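Local coordinates for SAM-dependent methyltransferase (Thiobacillus denitrificans, PDB 5EPE), which binds S-adenosyl-L-homocysteine in a Rossmann-like methyltransferase domain and probably acts as an S-adenosylmethionine-dependent methyltransferase, at residues A13-N18 / S47-C52; K154-N159 / T232-Y237; E169-F174 / G241-M246. All blocks are in the same frame, centred on the assembly; numbering follows the deposited sequence.

Contact 1: residues A13-N18 / S47-C52; sequences AHRIHN and SGEMLC. With SAH (S-adenosyl-L-homocysteine), chain B.
H17 meets S47 through the rim of its imidazole, and its side chain can be followed outward from the ligand. CB lies 3.5 Å from OXT of S-adenosyl-L-homocysteine (SAH) and also near its SD. CG is anti to the carbonyl carbon (chi1 -59°), and beyond it CD2 stands 3.6 Å from SAH OXT. At the tip NE2 donates to S47 OG over 2.8 Å, nearly straight at 173° and in the ring plane. ND1 is bonded to E11, F71 stacks on the ring, and S47 OG is also bonded to Q74, so the imidazole is fixed in rotation. An alanine in place of H17 would probably leave S47 and E11 without this partner and open a gap beside F71. The backbone N of H17 donates to SAH OXT, and N18 ND2 to SAH O, each over 2.8 Å. A water accepts from S47 N and lies within hydrogen-bonding distance of R15 O and SAH OXT. Farther out, E49 packs its CB 3.4 Å from R15 O and its CG on I16 CG1, while its OE1 forms a salt bridge with R78. The arrangement is the carboxylate end of the SAH pocket in a Rossmann-like methyltransferase, beside the N-terminus of helix 49-58.

Contact 2: residues K154-N159 / T232-Y237; sequences KACHAN and TNTREY
A155 and C156 meet N233 and T234 by van der Waals contact, and no hydrogen bond crosses between the two segments. The methyl of A155 points at the carboxamide of N233: its CB is 3.5 Å from N233 CG, with ND2 and OD1 only slightly farther, so the methyl touches the whole amide group rather than one polar atom. N233 CG stands anti to the carbonyl carbon (chi1 -60°), and N233 CB also lies near the A155 methyl, 3.9 Å from its CB. C156 SG lies against the backbone of the facing helix, 3.9 Å from N233 C and 4.0 Å from T234 CA, with T234 OG1 at 4.1 Å; this residue is poorly ordered, so its place is less certain than that of A155.

The contact packs the end of helix 150-155 on the last turns of the long helix 216-237, away from the SAH site. Helix 216-237 leads into strand 238-247, the antiparallel last strand of the Rossmann-like sheet. A wider, pi-type turn at 232-234 includes N233 and T234, the two residues that A155 and C156 touch.

Polar bonds lie within each segment or lead elsewhere. N233 ND2 is bonded to R229 O, and T234 OG1 to the R229 guanidinium, so both find partners on R229 of their own helix. On the other segment K154 NZ reaches over the turn to N159 O, 2.7 Å away and in the carbonyl plane, tying the helix end to the loop that follows. Y237 extends the helix surface toward V152, and its ring makes a cation-pi contact with K145.

Contact 3: residues E169-F174 / G241-M246; sequences EFLASF and GVFALM
Helix 169-174 lies over strand 241-246 with the two running in broadly the same direction, their axes 29° apart and 10.9 Å at closest approach; F243 and L245, which point toward the helix, meet F170, L171 and F174. F243 is the centre of the contact. F170 turns its ring edge to the face of F243 in a T-shaped pair, centroids 5.3 Å apart and planes at 82°, its CE2 coming to 3.7 Å from F243 CE1. CG of F170 is anti to the backbone N, which directs it toward the strand.

F174 approaches the same phenylalanine differently. The two ring planes are inclined at 41°, an oblique arrangement, and CE2 sits above the F243 face toward the rim, 3.7 Å from F243 CG. That same CE2 also lies over a face of F170, so the three rings form one aromatic cluster. L171 brings CD2 to 3.7 Å from F243 CE2, its side chain crossing that of F243 at about a right angle. The other half of F174 belongs to L245, whose CD2 makes a CH-pi contact over the ring face, 4.1 Å from the centroid, while L245 CD1 touches F174 CD1. L245 and F243 meet F174 from the same side of its ring plane, L245 over CG and CD1 and F243 at CE2 and CZ.

Neighbouring elements extend the apolar surface: F174 also packs on V181 and on V119 and I123 of helix 119-127, and F243 on M184 and L186. Helix 167-177 thereby covers one face of the sheet where strand 238-247 lies between strands 134-143 and 179-186: the antiparallel seventh strand inserted between strands five and six, order 3-2-1-4-5-7-6, the hallmark of the class I Rossmann-like methyltransferase fold.

How the contacts relate
Contact 1 is the one that touches the ligand, binding the carboxylate of SAH; the other two lie in the C-terminal half of the chain. The T234 side chain in contact 2 is about 11 Å from that of N18, and the F243 side chain in contact 3 is likewise about 11 Å from N18 and about 13 Å from SAH. Contacts 2 and 3 have centres 21 Å apart but are joined along the chain: helix 216-237 runs directly into strand 238-247, and helix 150-155 is followed by helix 167-177, so their segments alternate in sequence. Nearest atoms are about 10 Å apart between contacts 1 and 2, and about 6 Å between contacts 1 and 3.

Contact 1: residues A13-N18 / S47-C52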
loop_
_atom_site.group_PDB
_atom_site.type_symbol
_atom_site.label_atom_id
_atom_site.label_comp_id
_atom_site.label_asym_id
_atom_site.label_seq_id
_atom_site.Cartn_x
_atom_site.Cartn_y
_atom_site.Cartn_z
ATOM N N ALA A 13 18.731 23.383 34.831
ATOM C CA ALA A 13 20.093 23.098 34.445
ATOM C C ALA A 13 20.290 23.260 32.946
ATOM O O ALA A 13 21.304 22.818 32.430
ATOM C CB ALA A 13 20.440 21.676 34.864
ATOM N N HIS A 14 19.324 23.801 32.211
ATOM C CA HIS A 14 19.501 24.022 30.759
ATOM C C HIS A 14 20.153 25.401 30.513
ATOM O O HIS A 14 19.700 26.368 31.118
ATOM C CB HIS A 14 18.150 24.080 30.087
ATOM C CG HIS A 14 17.562 22.749 29.762
ATOM N ND1 HIS A 14 17.383 21.754 30.710
ATOM C CD2 HIS A 14 17.149 22.234 28.579
ATOM C CE1 HIS A 14 16.836 20.699 30.117
ATOM N NE2 HIS A 14 16.733 20.945 28.822
ATOM N N ARG A 15 21.167 25.477 29.650
ATOM C CA ARG A 15 21.622 26.771 29.118
ATOM C C ARG A 15 20.738 27.196 27.948
ATOM O O ARG A 15 20.431 28.347 27.826
ATOM C CB ARG A 15 23.076 26.721 28.681
ATOM C CG ARG A 15 24.044 26.639 29.872
ATOM C CD ARG A 15 25.468 26.587 29.332
ATOM N NE ARG A 15 26.408 26.463 30.443
ATOM C CZ ARG A 15 27.630 25.965 30.347
ATOM N NH1 ARG A 15 28.120 25.561 29.191
ATOM N NH2 ARG A 15 28.383 25.902 31.421
ATOM N N ILE A 16 20.298 26.238 27.148
ATOM C CA ILE A 16 19.478 26.481 25.970
ATOM C C ILE A 16 18.121 25.793 26.182
ATOM O O ILE A 16 18.071 24.599 26.370
ATOM C CB ILE A 16 20.171 25.940 24.695
ATOM C CG1 ILE A 16 21.571 26.566 24.539
ATOM C CG2 ILE A 16 19.281 26.165 23.474
ATOM C CD1 ILE A 16 22.504 25.890 23.547
ATOM N N HIS A 17 17.044 26.574 26.217
ATOM C CA HIS A 17 15.731 26.111 26.475
ATOM C C HIS A 17 14.980 25.799 25.170
ATOM O O HIS A 17 13.833 26.210 24.987
ATOM C CB HIS A 17 14.965 27.166 27.306
ATOM C CG HIS A 17 15.618 27.489 28.613
ATOM N ND1 HIS A 17 15.419 26.730 29.736
ATOM C CD2 HIS A 17 16.518 28.440 28.956
ATOM C CE1 HIS A 17 16.155 27.222 30.736
ATOM N NE2 HIS A 17 16.834 28.260 30.285
ATOM N N ASN A 18 15.616 25.029 24.302
ATOM C CA ASN A 18 15.076 24.710 23.025
ATOM C C ASN A 18 15.926 23.573 22.482
ATOM O O ASN A 18 17.025 23.340 22.959
ATOM C CB ASN A 18 15.177 25.924 22.071
ATOM C CG ASN A 18 13.916 26.769 22.076
ATOM O OD1 ASN A 18 12.804 26.254 21.918
ATOM N ND2 ASN A 18 14.081 28.061 22.200
ATOM N N SER A 47 17.964 31.773 29.392
ATOM C CA SER A 47 19.130 31.890 30.260
ATOM C C SER A 47 20.273 32.665 29.571
ATOM O O SER A 47 21.429 32.605 30.012
ATOM C CB SER A 47 19.540 30.515 30.815
ATOM O OG SER A 47 18.531 30.000 31.691
ATOM N N GLY A 48 19.920 33.375 28.489
ATOM C CA GLY A 48 20.783 34.334 27.826
ATOM C C GLY A 48 21.893 33.708 27.046
ATOM O O GLY A 48 22.844 34.392 26.698
ATOM N N GLU A 49 21.772 32.419 26.712
ATOM C CA GLU A 49 22.903 31.744 26.107
ATOM C C GLU A 49 23.223 32.327 24.715
ATOM O O GLU A 49 24.416 32.486 24.349
ATOM C CB GLU A 49 22.702 30.241 26.053
ATOM C CG GLU A 49 23.953 29.483 25.624
ATOM C CD GLU A 49 25.076 29.421 26.678
ATOM O OE1 GLU A 49 24.914 29.939 27.812
ATOM O OE2 GLU A 49 26.147 28.794 26.360
HETATM N N MSE A 50 22.188 32.636 23.952
HETATM C CA MSE A 50 22.386 33.201 22.626
HETATM C C MSE A 50 23.099 34.551 22.693
HETATM O O MSE A 50 24.122 34.728 22.072
HETATM C CB MSE A 50 21.020 33.357 21.930
HETATM C CG MSE A 50 21.285 33.795 20.512
HETATM SE SE MSE A 50 19.509 33.784 19.562
HETATM C CE MSE A 50 18.948 35.525 19.999
ATOM N N LEU A 51 22.550 35.494 23.439
ATOM C CA LEU A 51 23.247 36.777 23.618
ATOM C C LEU A 51 24.658 36.662 24.204
ATOM O O LEU A 51 25.561 37.295 23.675
ATOM C CB LEU A 51 22.422 37.758 24.452
ATOM C CG LEU A 51 21.195 38.270 23.723
ATOM C CD1 LEU A 51 20.340 39.095 24.667
ATOM C CD2 LEU A 51 21.550 39.120 22.505
ATOM N N CYS A 52 24.863 35.855 25.254
ATOM C CA CYS A 52 26.172 35.773 25.886
ATOM C C CYS A 52 27.233 35.196 24.927
ATOM O O CYS A 52 28.342 35.738 24.851
ATOM C CB CYS A 52 26.146 34.960 27.167
ATOM S SG CYS A 52 25.203 35.813 28.452
HETATM N N SAH B . 15.040 31.820 23.682
HETATM C CA SAH B . 15.423 31.041 24.920
HETATM C CB SAH B . 14.184 30.638 25.697
HETATM C CG SAH B . 13.141 29.763 24.980
HETATM S SD SAH B . 11.955 29.037 26.083
HETATM C C SAH B . 16.266 29.824 24.612
HETATM O O SAH B . 16.241 29.335 23.466
HETATM O OXT SAH B . 16.985 29.291 25.483
HETATM C "C5'" SAH B . 10.599 30.239 26.219
HETATM C "C4'" SAH B . 11.004 31.408 27.120
HETATM O "O4'" SAH B . 9.992 32.425 27.082
HETATM C "C3'" SAH B . 11.204 31.033 28.599
HETATM O "O3'" SAH B . 12.529 31.444 28.986
HETATM C "C2'" SAH B . 10.137 31.819 29.366
HETATM O "O2'" SAH B . 10.607 32.326 30.606
HETATM C "C1'" SAH B . 9.899 32.965 28.420
HETATM N N9 SAH B . 8.621 33.693 28.464
HETATM C C8 SAH B . 7.364 33.155 28.514
HETATM N N7 SAH B . 6.448 34.096 28.458
HETATM C C5 SAH B . 7.163 35.295 28.363
HETATM C C6 SAH B . 6.765 36.656 28.289
HETATM N N6 SAH B . 5.456 36.999 28.283
HETATM N N1 SAH B . 7.712 37.623 28.191
HETATM C C2 SAH B . 9.014 37.253 28.201
HETATM N N3 SAH B . 9.495 35.996 28.291
HETATM C C4 SAH B . 8.504 35.047 28.360
HETATM O O HOH W 1 19.010 30.600 27.090
#

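Contact 2: residues K154-N159 / T232-Y237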
loop_
_atom_site.group_PDB
_atom_site.type_symbol
_atom_site.label_atom_id
_atom_site.label_comp_id
_atom_site.label_asym_id
_atom_site.label_seq_id
_atom_site.Cartn_x
_atom_site.Cartn_y
_atom_site.Cartn_z
ATOM N N LYS A 154 -1.115 15.930 19.634
ATOM C CA LYS A 154 -1.353 16.249 21.049
ATOM C C LYS A 154 -0.220 15.772 21.999
ATOM O O LYS A 154 0.014 16.365 23.048
ATOM C CB LYS A 154 -2.686 15.671 21.489
ATOM C CG LYS A 154 -3.888 16.239 20.727
ATOM C CD LYS A 154 -5.155 15.637 21.321
ATOM C CE LYS A 154 -6.377 15.883 20.454
ATOM N NZ LYS A 154 -6.592 17.341 20.264
ATOM N N ALA A 155 0.492 14.719 21.608
ATOM C CA ALA A 155 1.659 14.281 22.350
ATOM C C ALA A 155 2.901 15.145 22.074
ATOM O O ALA A 155 3.890 15.012 22.779
ATOM C CB ALA A 155 1.956 12.827 22.032
ATOM N N CYS A 156 2.848 15.971 21.014
ATOM C CA CYS A 156 3.870 16.980 20.658
ATOM C C CYS A 156 3.461 18.423 21.110
ATOM O O CYS A 156 3.990 19.401 20.603
ATOM C CB CYS A 156 4.127 16.945 19.119
ATOM S SG CYS A 156 4.933 15.444 18.422
ATOM N N HIS A 157 2.514 18.548 22.040
ATOM C CA HIS A 157 2.112 19.839 22.619
ATOM C C HIS A 157 1.414 20.813 21.625
ATOM O O HIS A 157 1.398 22.030 21.865
ATOM C CB HIS A 157 3.301 20.503 23.358
ATOM N N ALA A 158 0.853 20.267 20.527
ATOM C CA ALA A 158 -0.097 20.951 19.605
ATOM C C ALA A 158 -1.541 20.501 19.937
ATOM O O ALA A 158 -1.721 19.552 20.659
ATOM C CB ALA A 158 0.227 20.579 18.173
ATOM N N ASN A 159 -2.566 21.159 19.407
ATOM C CA ASN A 159 -3.947 20.653 19.540
ATOM C C ASN A 159 -4.373 19.768 18.364
ATOM O O ASN A 159 -5.123 18.793 18.529
ATOM C CB ASN A 159 -4.981 21.776 19.581
ATOM C CG ASN A 159 -4.718 22.786 20.648
ATOM O OD1 ASN A 159 -4.689 23.971 20.366
ATOM N ND2 ASN A 159 -4.560 22.348 21.868
ATOM N N THR A 232 8.585 8.027 20.794
ATOM C CA THR A 232 7.468 7.640 19.941
ATOM C C THR A 232 6.936 8.813 19.104
ATOM O O THR A 232 6.596 8.644 17.929
ATOM C CB THR A 232 6.324 7.034 20.812
ATOM O OG1 THR A 232 6.838 5.896 21.513
ATOM C CG2 THR A 232 5.061 6.628 20.003
ATOM N N ASN A 233 6.855 9.988 19.723
ATOM C CA ASN A 233 6.163 11.148 19.137
ATOM C C ASN A 233 7.180 12.211 18.663
ATOM O O ASN A 233 7.504 12.280 17.493
ATOM C CB ASN A 233 5.142 11.674 20.155
ATOM C CG ASN A 233 4.111 10.601 20.510
ATOM O OD1 ASN A 233 3.357 10.197 19.664
ATOM N ND2 ASN A 233 4.171 10.069 21.681
ATOM N N THR A 234 7.786 12.935 19.559
ATOM C CA THR A 234 8.567 14.074 19.183
ATOM C C THR A 234 9.729 13.699 18.283
ATOM O O THR A 234 9.971 14.397 17.266
ATOM C CB THR A 234 9.066 14.748 20.451
ATOM O OG1 THR A 234 7.914 15.012 21.263
ATOM C CG2 THR A 234 9.843 16.021 20.209
ATOM N N ARG A 235 10.527 12.694 18.683
ATOM C CA ARG A 235 11.822 12.489 18.028
ATOM C C ARG A 235 11.694 12.247 16.529
ATOM O O ARG A 235 12.511 12.689 15.755
ATOM C CB ARG A 235 12.585 11.356 18.715
ATOM C CG ARG A 235 14.047 11.335 18.386
ATOM C CD ARG A 235 14.793 10.262 19.161
ATOM N NE ARG A 235 16.226 10.521 19.108
ATOM C CZ ARG A 235 17.039 10.129 18.131
ATOM N NH1 ARG A 235 16.623 9.359 17.181
ATOM N NH2 ARG A 235 18.347 10.532 18.136
ATOM N N GLU A 236 10.665 11.530 16.111
ATOM C CA GLU A 236 10.434 11.212 14.732
ATOM C C GLU A 236 9.627 12.259 13.960
ATOM O O GLU A 236 9.859 12.460 12.806
ATOM C CB GLU A 236 9.723 9.839 14.682
ATOM C CG GLU A 236 10.700 8.663 15.044
ATOM C CD GLU A 236 11.835 8.566 14.019
ATOM O OE1 GLU A 236 11.520 8.635 12.808
ATOM O OE2 GLU A 236 13.045 8.525 14.359
ATOM N N TYR A 237 8.698 12.929 14.625
ATOM C CA TYR A 237 7.715 13.770 13.950
ATOM C C TYR A 237 7.910 15.279 14.075
ATOM O O TYR A 237 7.472 16.009 13.166
ATOM C CB TYR A 237 6.319 13.415 14.492
ATOM C CG TYR A 237 5.913 12.061 14.092
ATOM C CD1 TYR A 237 5.443 11.800 12.797
ATOM C CD2 TYR A 237 6.004 10.991 15.009
ATOM C CE1 TYR A 237 5.072 10.521 12.403
ATOM C CE2 TYR A 237 5.664 9.702 14.631
ATOM C CZ TYR A 237 5.180 9.482 13.348
ATOM O OH TYR A 237 4.799 8.229 13.002
#

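Contact 3: residues E169-F174 / G241-M246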
loop_
_atom_site.group_PDB
_atom_site.type_symbol
_atom_site.label_atom_id
_atom_site.label_comp_id
_atom_site.label_asym_id
_atom_site.label_seq_id
_atom_site.Cartn_x
_atom_site.Cartn_y
_atom_site.Cartn_z
ATOM N N GLU A 169 5.973 23.916 3.365
ATOM C CA GLU A 169 4.795 24.758 3.576
ATOM C C GLU A 169 5.077 25.799 4.670
ATOM O O GLU A 169 4.574 26.941 4.598
ATOM C CB GLU A 169 3.594 23.899 3.979
ATOM C CG GLU A 169 2.865 23.132 2.842
ATOM C CD GLU A 169 3.670 21.925 2.226
ATOM O OE1 GLU A 169 4.610 21.332 2.858
ATOM O OE2 GLU A 169 3.278 21.510 1.100
ATOM N N PHE A 170 5.885 25.430 5.642
ATOM C CA PHE A 170 6.260 26.374 6.702
ATOM C C PHE A 170 7.122 27.507 6.140
ATOM O O PHE A 170 6.859 28.689 6.381
ATOM C CB PHE A 170 6.972 25.662 7.879
ATOM C CG PHE A 170 7.082 26.545 9.112
ATOM C CD1 PHE A 170 5.973 27.210 9.601
ATOM C CD2 PHE A 170 8.299 26.716 9.759
ATOM C CE1 PHE A 170 6.032 28.024 10.710
ATOM C CE2 PHE A 170 8.356 27.508 10.892
ATOM C CZ PHE A 170 7.241 28.186 11.350
ATOM N N LEU A 171 8.135 27.151 5.362
ATOM C CA LEU A 171 8.902 28.158 4.630
ATOM C C LEU A 171 8.039 29.026 3.737
ATOM O O LEU A 171 8.194 30.258 3.731
ATOM C CB LEU A 171 10.033 27.513 3.837
ATOM C CG LEU A 171 11.141 26.880 4.680
ATOM C CD1 LEU A 171 11.979 25.982 3.793
ATOM C CD2 LEU A 171 11.957 27.992 5.309
ATOM N N ALA A 172 7.119 28.398 3.005
ATOM C CA ALA A 172 6.122 29.141 2.220
ATOM C C ALA A 172 5.324 30.108 3.068
ATOM O O ALA A 172 4.981 31.194 2.582
ATOM C CB ALA A 172 5.192 28.214 1.471
ATOM N N SER A 173 4.978 29.730 4.307
ATOM C CA SER A 173 4.185 30.628 5.126
ATOM C C SER A 173 4.920 31.959 5.422
ATOM O O SER A 173 4.266 33.036 5.431
ATOM C CB SER A 173 3.740 29.987 6.450
ATOM O OG SER A 173 4.790 29.744 7.359
ATOM N N PHE A 174 6.240 31.935 5.638
ATOM C CA PHE A 174 7.011 33.189 5.778
ATOM C C PHE A 174 6.998 34.031 4.497
ATOM O O PHE A 174 6.809 35.265 4.561
ATOM C CB PHE A 174 8.447 32.899 6.172
ATOM C CG PHE A 174 8.606 32.258 7.523
ATOM C CD1 PHE A 174 8.219 32.927 8.658
ATOM C CD2 PHE A 174 9.180 31.006 7.653
ATOM C CE1 PHE A 174 8.421 32.367 9.916
ATOM C CE2 PHE A 174 9.423 30.453 8.917
ATOM C CZ PHE A 174 9.025 31.130 10.040
ATOM N N GLY A 241 13.376 24.830 14.232
ATOM C CA GLY A 241 14.513 25.609 13.755
ATOM C C GLY A 241 14.404 27.057 13.966
ATOM O O GLY A 241 13.364 27.569 14.408
ATOM N N VAL A 242 15.530 27.721 13.695
ATOM C CA VAL A 242 15.572 29.185 13.657
ATOM C C VAL A 242 15.685 29.671 12.214
ATOM O O VAL A 242 16.576 29.273 11.476
ATOM C CB VAL A 242 16.676 29.775 14.534
ATOM C CG1 VAL A 242 16.587 31.275 14.541
ATOM C CG2 VAL A 242 16.590 29.251 15.942
ATOM N N PHE A 243 14.736 30.525 11.856
ATOM C CA PHE A 243 14.561 31.078 10.538
ATOM C C PHE A 243 14.856 32.573 10.569
ATOM O O PHE A 243 14.317 33.312 11.404
ATOM C CB PHE A 243 13.136 30.802 10.088
ATOM C CG PHE A 243 12.792 29.345 10.093
ATOM C CD1 PHE A 243 12.301 28.750 11.227
ATOM C CD2 PHE A 243 12.970 28.566 8.944
ATOM C CE1 PHE A 243 12.007 27.385 11.233
ATOM C CE2 PHE A 243 12.592 27.230 8.922
ATOM C CZ PHE A 243 12.161 26.636 10.086
ATOM N N ALA A 244 15.713 33.005 9.652
ATOM C CA ALA A 244 16.111 34.390 9.514
ATOM C C ALA A 244 15.349 35.014 8.380
ATOM O O ALA A 244 15.312 34.473 7.273
ATOM C CB ALA A 244 17.637 34.481 9.251
ATOM N N LEU A 245 14.723 36.152 8.661
ATOM C CA LEU A 245 13.730 36.797 7.779
ATOM C C LEU A 245 14.150 38.237 7.472
ATOM O O LEU A 245 14.619 38.967 8.369
ATOM C CB LEU A 245 12.362 36.835 8.431
ATOM C CG LEU A 245 11.868 35.503 9.026
ATOM C CD1 LEU A 245 10.507 35.730 9.639
ATOM C CD2 LEU A 245 11.753 34.446 7.939
HETATM N N MSE A 246 13.953 38.644 6.222
HETATM C CA MSE A 246 14.013 40.060 5.853
HETATM C C MSE A 246 12.824 40.426 5.002
HETATM O O MSE A 246 12.537 39.760 3.990
HETATM C CB MSE A 246 15.291 40.354 5.074
HETATM C CG MSE A 246 16.544 40.076 5.857
HETATM SE SE MSE A 246 18.230 40.369 4.824
HETATM C CE MSE A 246 17.832 42.239 4.415
#